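Local coordinates for GDSL-like Lipase/Acylhydrolase family protein (Neisseria meningitidis, PDB 4K7J) that probably removes O-acetyl groups from peptidoglycan as an esterase of the SGNH (GDSL-like) hydrolase family, at residues Gly218-Trp227 / Ile244-Ala252; Gly281-Glu289 / Thr321-Gly332. All coordinates share one frame; numbering follows the deposited sequence.

Contact 1 of 2, residues Gly218-Trp227 / Ile244-Ala252; sequences GAQLTQWSKW and ILSYGTNEA. With ACT (acetate ion), chain C.
The backbone of 218-227 draws level with that of 244-252 at two places, Gly218 beside Asn250 and Gln220 beside Tyr247, the latter pair with CA atoms 5.9 Å apart, and then coils into a 3-10 segment at Leu221. Tyr247 lies against this turn: Leu221 CB makes a CH-pi contact over its ring, 4.1 Å from the centroid, while Ala219 O sits at the ring's edge, in plane. The phenol's far end meets an indole, Trp224 NE1 donating to Tyr247 OH over 2.8 Å, with the oxygen almost exactly in the indole plane. Leu245 CD2 packs 3.7 Å from Trp224 CZ2, on the benzene part of the same indole.

The arrangement is consistent with the oxyanion hole of SGNH hydrolases, to which a loop glycine and an asparagine contribute. Acetate OXT accepts from Gly218 N at 2.8 Å and from Asn250 ND2 at 2.9 Å, the latter nearly straight (172°); Ser62 N and His351 NE2 also bind the ion. The same Asn250 ND2 donates to Ala219 O (3.1 Å), from above that carbonyl's plane, so two bonds fix the amide's rotation. Glu251 serves the neighbouring turn: bent at chi2 (87°), it sets its carboxylate against Gln220 CB and CG, and OE2 accepts from Leu221 N at 2.9 Å, above the carboxylate plane. A water donates to Glu251 OE2 and accepts from Thr222 N.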
# COMPACT_ATOMS: atom_id res chain seq x y z
N GLY A 218 -1.02 11.19 6.83
CA GLY A 218 0.05 12.10 7.25
C GLY A 218 1.48 11.58 7.15
O GLY A 218 2.43 12.33 7.39
N ALA A 219 1.66 10.32 6.77
CA ALA A 219 2.97 9.68 6.85
C ALA A 219 3.99 10.15 5.81
O ALA A 219 3.62 10.62 4.72
CB ALA A 219 2.84 8.16 6.79
N GLN A 220 5.26 10.00 6.15
CA GLN A 220 6.38 10.25 5.25
C GLN A 220 7.20 8.96 5.16
O GLN A 220 7.14 8.14 6.08
CB GLN A 220 7.25 11.36 5.81
CG GLN A 220 6.53 12.72 5.92
CD GLN A 220 7.41 13.75 6.58
OE1 GLN A 220 8.61 13.85 6.27
NE2 GLN A 220 6.84 14.49 7.52
N LEU A 221 7.95 8.78 4.08
CA LEU A 221 8.68 7.52 3.87
C LEU A 221 9.68 7.22 4.97
O LEU A 221 9.82 6.08 5.38
CB LEU A 221 9.38 7.48 2.51
CG LEU A 221 10.30 6.26 2.32
CD1 LEU A 221 9.49 4.97 2.29
CD2 LEU A 221 11.14 6.37 1.08
N THR A 222 10.36 8.26 5.46
CA THR A 222 11.37 8.08 6.50
C THR A 222 10.75 7.59 7.80
O THR A 222 11.44 7.05 8.66
CB THR A 222 12.16 9.37 6.78
OG1 THR A 222 11.27 10.42 7.20
CG2 THR A 222 12.93 9.80 5.54
N GLN A 223 9.44 7.76 7.94
CA GLN A 223 8.76 7.35 9.16
C GLN A 223 8.51 5.85 9.24
O GLN A 223 7.87 5.39 10.17
CB GLN A 223 7.47 8.15 9.37
CG GLN A 223 7.76 9.62 9.69
CD GLN A 223 6.52 10.48 9.65
OE1 GLN A 223 5.59 10.18 8.93
NE2 GLN A 223 6.52 11.55 10.43
N TRP A 224 9.02 5.09 8.27
CA TRP A 224 9.14 3.64 8.47
C TRP A 224 9.98 3.35 9.73
O TRP A 224 9.88 2.27 10.32
CB TRP A 224 9.78 2.98 7.25
CG TRP A 224 8.90 2.88 6.02
CD1 TRP A 224 7.79 3.63 5.73
CD2 TRP A 224 9.06 1.96 4.93
NE1 TRP A 224 7.25 3.24 4.53
CE2 TRP A 224 8.02 2.22 4.02
CE3 TRP A 224 9.98 0.95 4.65
CZ2 TRP A 224 7.88 1.50 2.83
CZ3 TRP A 224 9.84 0.24 3.47
CH2 TRP A 224 8.79 0.52 2.57
N SER A 225 10.81 4.32 10.13
CA SER A 225 11.63 4.18 11.34
C SER A 225 10.79 4.00 12.62
O SER A 225 11.28 3.48 13.63
CB SER A 225 12.60 5.37 11.49
OG SER A 225 11.90 6.51 11.94
N LYS A 226 9.52 4.40 12.57
CA LYS A 226 8.57 4.17 13.66
C LYS A 226 8.21 2.70 13.81
O LYS A 226 7.64 2.31 14.84
CB LYS A 226 7.27 4.94 13.42
CG LYS A 226 7.34 6.45 13.52
CD LYS A 226 5.94 7.02 13.23
CE LYS A 226 5.86 8.53 13.39
NZ LYS A 226 4.47 9.00 13.03
N TRP A 227 8.49 1.89 12.78
CA TRP A 227 8.07 0.49 12.78
C TRP A 227 9.22 -0.38 13.31
O TRP A 227 10.34 0.09 13.45
CB TRP A 227 7.63 0.04 11.38
CG TRP A 227 6.60 0.92 10.72
CD1 TRP A 227 5.77 1.82 11.34
CD2 TRP A 227 6.30 1.00 9.33
NE1 TRP A 227 4.98 2.44 10.41
CE2 TRP A 227 5.28 1.96 9.17
CE3 TRP A 227 6.79 0.34 8.19
CZ2 TRP A 227 4.74 2.28 7.92
CZ3 TRP A 227 6.26 0.66 6.94
CH2 TRP A 227 5.26 1.63 6.82
N ILE A 244 4.88 -0.23 -4.67
CA ILE A 244 4.63 1.16 -5.02
C ILE A 244 4.80 2.01 -3.78
O ILE A 244 4.13 1.80 -2.76
CB ILE A 244 3.21 1.37 -5.58
CG1 ILE A 244 2.97 0.45 -6.78
CG2 ILE A 244 2.99 2.84 -5.95
CD1 ILE A 244 1.61 0.63 -7.46
N LEU A 245 5.71 2.98 -3.87
CA LEU A 245 5.90 3.94 -2.78
C LEU A 245 5.23 5.24 -3.18
O LEU A 245 5.58 5.86 -4.19
CB LEU A 245 7.40 4.17 -2.54
CG LEU A 245 8.22 2.94 -2.16
CD1 LEU A 245 9.71 3.28 -2.21
CD2 LEU A 245 7.83 2.40 -0.79
N SER A 246 4.25 5.66 -2.39
CA SER A 246 3.51 6.88 -2.70
C SER A 246 3.54 7.85 -1.52
O SER A 246 2.65 7.85 -0.68
CB SER A 246 2.07 6.54 -3.12
OG SER A 246 1.31 7.72 -3.40
N TYR A 247 4.59 8.68 -1.46
CA TYR A 247 4.73 9.68 -0.42
C TYR A 247 5.08 11.00 -1.08
O TYR A 247 5.07 11.10 -2.30
CB TYR A 247 5.83 9.28 0.57
CG TYR A 247 5.57 8.02 1.40
CD1 TYR A 247 4.89 8.09 2.61
CD2 TYR A 247 6.05 6.79 0.98
CE1 TYR A 247 4.68 6.96 3.37
CE2 TYR A 247 5.85 5.64 1.74
CZ TYR A 247 5.17 5.73 2.94
OH TYR A 247 4.96 4.60 3.70
N GLY A 248 5.39 12.02 -0.30
CA GLY A 248 5.87 13.26 -0.88
C GLY A 248 5.06 14.46 -0.45
O GLY A 248 5.61 15.52 -0.21
N THR A 249 3.75 14.27 -0.35
CA THR A 249 2.85 15.36 0.03
C THR A 249 3.17 15.91 1.42
O THR A 249 3.26 17.12 1.60
CB THR A 249 1.39 14.91 -0.04
OG1 THR A 249 1.07 14.57 -1.40
CG2 THR A 249 0.46 16.02 0.42
N ASN A 250 3.35 15.04 2.39
CA ASN A 250 3.66 15.50 3.74
C ASN A 250 5.09 16.01 3.90
O ASN A 250 5.32 17.01 4.58
CB ASN A 250 3.32 14.41 4.76
CG ASN A 250 1.84 14.04 4.74
OD1 ASN A 250 1.00 14.86 5.06
ND2 ASN A 250 1.53 12.81 4.34
N GLU A 251 6.05 15.31 3.28
CA GLU A 251 7.43 15.80 3.26
C GLU A 251 7.41 17.25 2.76
O GLU A 251 8.08 18.12 3.31
CB GLU A 251 8.31 14.94 2.35
CG GLU A 251 8.66 13.55 2.87
CD GLU A 251 7.61 12.49 2.52
OE1 GLU A 251 6.46 12.88 2.25
OE2 GLU A 251 7.94 11.27 2.51
N ALA A 252 6.61 17.50 1.73
CA ALA A 252 6.54 18.83 1.10
C ALA A 252 6.08 19.93 2.04
O ALA A 252 6.40 21.09 1.84
CB ALA A 252 5.65 18.80 -0.12
C ACT C . -1.87 13.26 3.75
O ACT C . -2.68 13.89 4.50
OXT ACT C . -1.31 12.23 4.22
CH3 ACT C . -1.61 13.69 2.34
O HOH W 1 3.66 11.99 2.19
O HOH W 2 10.46 10.76 3.59

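Contact 2 of 2, residues Gly281-Glu289 / Thr321-Gly332; sequences GILIIGAPE and TMFWSWQNAMGG
Pro288 lays its ring over one face of the Trp326 indole, with CB 3.7 Å from the centroid of the five-membered ring and almost on the ring normal, a CH-pi contact. The pair stands where the chain leaves two parallel strands, 281-286 and 322-325, which helix 305-318 connects in a beta-alpha-beta unit of the SGNH hydrolase fold. Backbone bonds alternate between the strands: Met322 N to Ile282 O, Ile284 N to Met322 O, Trp324 N to Ile284 O and Gly286 N to Trp324 O. Met322 O is gripped twice, because Thr321 OG1 (2.8 Å) reaches it from the face of the carbonyl opposite to Ile284 N.

Side chains divide between the two faces of the sheet. Leu283, Ile285, Met322 and Trp324 share one: Leu283 CD1 comes within 3.6 Å of Met322 CB, and Ile285 CG2 touches the edge of the Trp324 ring and, at 3.7 Å, Trp326 CE3. Helix 354-373 covers this side. On the other, Phe323 sends its ring along the neighbouring strand, CG being anti to the backbone N (chi1 -180°), and CE1 comes to rest 3.7 Å from Gly286 CA.

Beyond the strands, Ser325 is the N-cap of helix 326-329, its OG accepting from Asn328 N, and Gly331 closes the far end in a Schellman motif. Gln327 OE1 lies 3.4 Å from Glu289 CB, so the amide meets the aliphatic part of Glu289 and not its carboxylate; Arg301 holds both residues, through a salt bridge to Glu289 and a hydrogen bond to Gln327, while Ser335 N also donates to Glu289. A water bridges the segments, donating to Ala287 O and accepting from Gln327 N. Glu289 N, by contrast, is buried without a polar partner, and the atom facing it is Met330 SD, 3.7 Å away.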
# COMPACT_ATOMS: atom_id res chain seq x y z
N GLY A 281 9.58 -5.49 -8.59
CA GLY A 281 9.72 -4.18 -9.21
C GLY A 281 9.44 -3.11 -8.17
O GLY A 281 8.79 -3.38 -7.16
N ILE A 282 9.95 -1.90 -8.40
CA ILE A 282 9.67 -0.77 -7.53
C ILE A 282 9.18 0.43 -8.35
O ILE A 282 9.78 0.78 -9.38
CB ILE A 282 10.91 -0.36 -6.74
CG1 ILE A 282 11.44 -1.54 -5.91
CG2 ILE A 282 10.60 0.81 -5.84
CD1 ILE A 282 12.72 -1.23 -5.20
N LEU A 283 8.09 1.05 -7.91
CA LEU A 283 7.57 2.24 -8.57
C LEU A 283 7.45 3.38 -7.57
O LEU A 283 6.80 3.23 -6.53
CB LEU A 283 6.19 1.97 -9.16
CG LEU A 283 5.46 3.25 -9.61
CD1 LEU A 283 6.05 3.78 -10.90
CD2 LEU A 283 3.96 3.06 -9.75
N ILE A 284 8.08 4.50 -7.86
CA ILE A 284 7.96 5.69 -7.03
C ILE A 284 6.94 6.66 -7.63
O ILE A 284 7.08 7.10 -8.78
CB ILE A 284 9.32 6.38 -6.82
CG1 ILE A 284 10.18 5.51 -5.90
CG2 ILE A 284 9.13 7.78 -6.25
CD1 ILE A 284 11.60 6.00 -5.71
N ILE A 285 5.90 6.96 -6.86
CA ILE A 285 4.88 7.91 -7.28
C ILE A 285 5.27 9.31 -6.82
O ILE A 285 5.21 9.63 -5.64
CB ILE A 285 3.51 7.53 -6.73
CG1 ILE A 285 3.03 6.23 -7.39
CG2 ILE A 285 2.50 8.64 -7.01
CD1 ILE A 285 1.57 5.93 -7.16
N GLY A 286 5.69 10.15 -7.77
CA GLY A 286 6.04 11.52 -7.45
C GLY A 286 4.83 12.24 -6.89
O GLY A 286 3.71 12.00 -7.32
N ALA A 287 5.05 13.11 -5.90
CA ALA A 287 3.95 13.80 -5.25
C ALA A 287 3.08 14.59 -6.25
O ALA A 287 3.60 15.17 -7.21
CB ALA A 287 4.48 14.72 -4.17
N PRO A 288 1.75 14.60 -6.03
CA PRO A 288 0.88 15.45 -6.84
C PRO A 288 1.12 16.90 -6.49
O PRO A 288 1.76 17.18 -5.48
CB PRO A 288 -0.53 15.04 -6.38
CG PRO A 288 -0.34 14.54 -4.98
CD PRO A 288 1.00 13.85 -5.00
N GLU A 289 0.61 17.83 -7.30
CA GLU A 289 0.65 19.22 -6.88
C GLU A 289 -0.26 19.37 -5.67
O GLU A 289 -1.37 18.85 -5.66
CB GLU A 289 0.23 20.18 -7.99
CG GLU A 289 0.25 21.65 -7.52
CD GLU A 289 0.08 22.66 -8.65
OE1 GLU A 289 -1.04 22.78 -9.20
OE2 GLU A 289 1.06 23.36 -8.97
N THR A 321 14.53 2.50 -10.43
CA THR A 321 13.13 2.13 -10.27
C THR A 321 12.30 2.78 -11.38
O THR A 321 12.84 3.48 -12.24
CB THR A 321 12.59 2.61 -8.91
OG1 THR A 321 12.17 3.97 -9.01
CG2 THR A 321 13.68 2.52 -7.85
N MET A 322 11.00 2.53 -11.37
CA MET A 322 10.09 3.28 -12.22
C MET A 322 9.63 4.52 -11.47
O MET A 322 9.70 4.55 -10.24
CB MET A 322 8.90 2.42 -12.60
CG MET A 322 9.26 1.28 -13.57
SD MET A 322 7.89 0.15 -13.82
CE MET A 322 7.84 -0.67 -12.22
N PHE A 323 9.20 5.54 -12.21
CA PHE A 323 8.73 6.80 -11.64
C PHE A 323 7.48 7.25 -12.38
O PHE A 323 7.48 7.34 -13.60
CB PHE A 323 9.83 7.87 -11.73
CG PHE A 323 9.43 9.20 -11.16
CD1 PHE A 323 9.51 9.45 -9.80
CD2 PHE A 323 9.00 10.22 -11.99
CE1 PHE A 323 9.16 10.67 -9.27
CE2 PHE A 323 8.64 11.45 -11.48
CZ PHE A 323 8.72 11.67 -10.12
N TRP A 324 6.40 7.52 -11.64
CA TRP A 324 5.18 8.02 -12.24
C TRP A 324 4.89 9.41 -11.69
O TRP A 324 4.72 9.58 -10.48
CB TRP A 324 4.02 7.09 -11.94
CG TRP A 324 2.78 7.36 -12.72
CD1 TRP A 324 2.55 7.06 -14.03
CD2 TRP A 324 1.57 7.94 -12.22
NE1 TRP A 324 1.28 7.44 -14.38
CE2 TRP A 324 0.66 7.98 -13.29
CE3 TRP A 324 1.17 8.43 -10.97
CZ2 TRP A 324 -0.64 8.50 -13.15
CZ3 TRP A 324 -0.11 8.94 -10.84
CH2 TRP A 324 -1.00 8.97 -11.92
N SER A 325 4.83 10.40 -12.57
CA SER A 325 4.62 11.77 -12.12
C SER A 325 3.14 12.11 -12.00
O SER A 325 2.48 12.43 -12.99
CB SER A 325 5.27 12.78 -13.07
OG SER A 325 4.91 14.10 -12.69
N TRP A 326 2.64 12.03 -10.77
CA TRP A 326 1.26 12.38 -10.47
C TRP A 326 1.04 13.85 -10.82
O TRP A 326 -0.02 14.21 -11.32
CB TRP A 326 0.99 12.11 -8.99
CG TRP A 326 -0.45 12.07 -8.59
CD1 TRP A 326 -1.52 12.59 -9.27
CD2 TRP A 326 -0.98 11.45 -7.41
NE1 TRP A 326 -2.68 12.34 -8.57
CE2 TRP A 326 -2.38 11.65 -7.43
CE3 TRP A 326 -0.41 10.75 -6.34
CZ2 TRP A 326 -3.21 11.17 -6.41
CZ3 TRP A 326 -1.24 10.29 -5.32
CH2 TRP A 326 -2.62 10.49 -5.37
N GLN A 327 2.03 14.70 -10.58
CA GLN A 327 1.84 16.10 -10.98
C GLN A 327 1.64 16.21 -12.49
O GLN A 327 0.76 16.94 -12.94
CB GLN A 327 2.95 17.04 -10.49
CG GLN A 327 2.73 18.48 -11.00
CD GLN A 327 3.61 19.51 -10.32
OE1 GLN A 327 3.44 19.81 -9.14
NE2 GLN A 327 4.54 20.08 -11.08
N ASN A 328 2.42 15.47 -13.29
CA ASN A 328 2.23 15.55 -14.73
C ASN A 328 0.93 14.92 -15.18
O ASN A 328 0.26 15.44 -16.06
CB ASN A 328 3.42 15.00 -15.52
CG ASN A 328 4.59 15.95 -15.54
OD1 ASN A 328 4.43 17.14 -15.24
ND2 ASN A 328 5.77 15.44 -15.86
N ALA A 329 0.57 13.81 -14.53
CA ALA A 329 -0.75 13.21 -14.74
C ALA A 329 -1.87 14.23 -14.56
O ALA A 329 -2.89 14.14 -15.23
CB ALA A 329 -0.97 12.03 -13.81
N MET A 330 -1.69 15.17 -13.63
CA MET A 330 -2.73 16.16 -13.35
C MET A 330 -2.78 17.29 -14.38
O MET A 330 -3.74 18.07 -14.40
CB MET A 330 -2.52 16.78 -11.96
CG MET A 330 -2.90 15.90 -10.79
SD MET A 330 -2.34 16.68 -9.27
CE MET A 330 -3.42 18.10 -9.19
N GLY A 331 -1.75 17.40 -15.20
CA GLY A 331 -1.64 18.52 -16.13
C GLY A 331 -0.42 19.38 -15.87
O GLY A 331 -0.26 20.43 -16.48
N GLY A 332 0.44 18.94 -14.95
CA GLY A 332 1.66 19.66 -14.65
C GLY A 332 1.46 20.73 -13.60
O GLY A 332 0.48 20.70 -12.87
O HOH W 3 4.70 14.20 -9.45

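In the fold
The two contacts illustrate how a largely parallel sheet carries a probable active site on the chain that leaves its strand ends. They follow one another along the chain, contact 1 closing before contact 2 opens, and their centres lie about 15 Å apart. Strands 242-246 and 281-286 are neighbours in the six-stranded mixed sheet, joined by probable hydrogen bonds from Leu245 N to Leu283 O and from Ile285 N to Leu245 O. Contact 2 extends this sheet to strand 322-325, next to the outermost strand 28-30, whereas contact 1 leads off its strand end into the acetate-binding segments. There Thr249 packs on Pro288, so the chain segments after both strands meet close to the probable catalytic pocket.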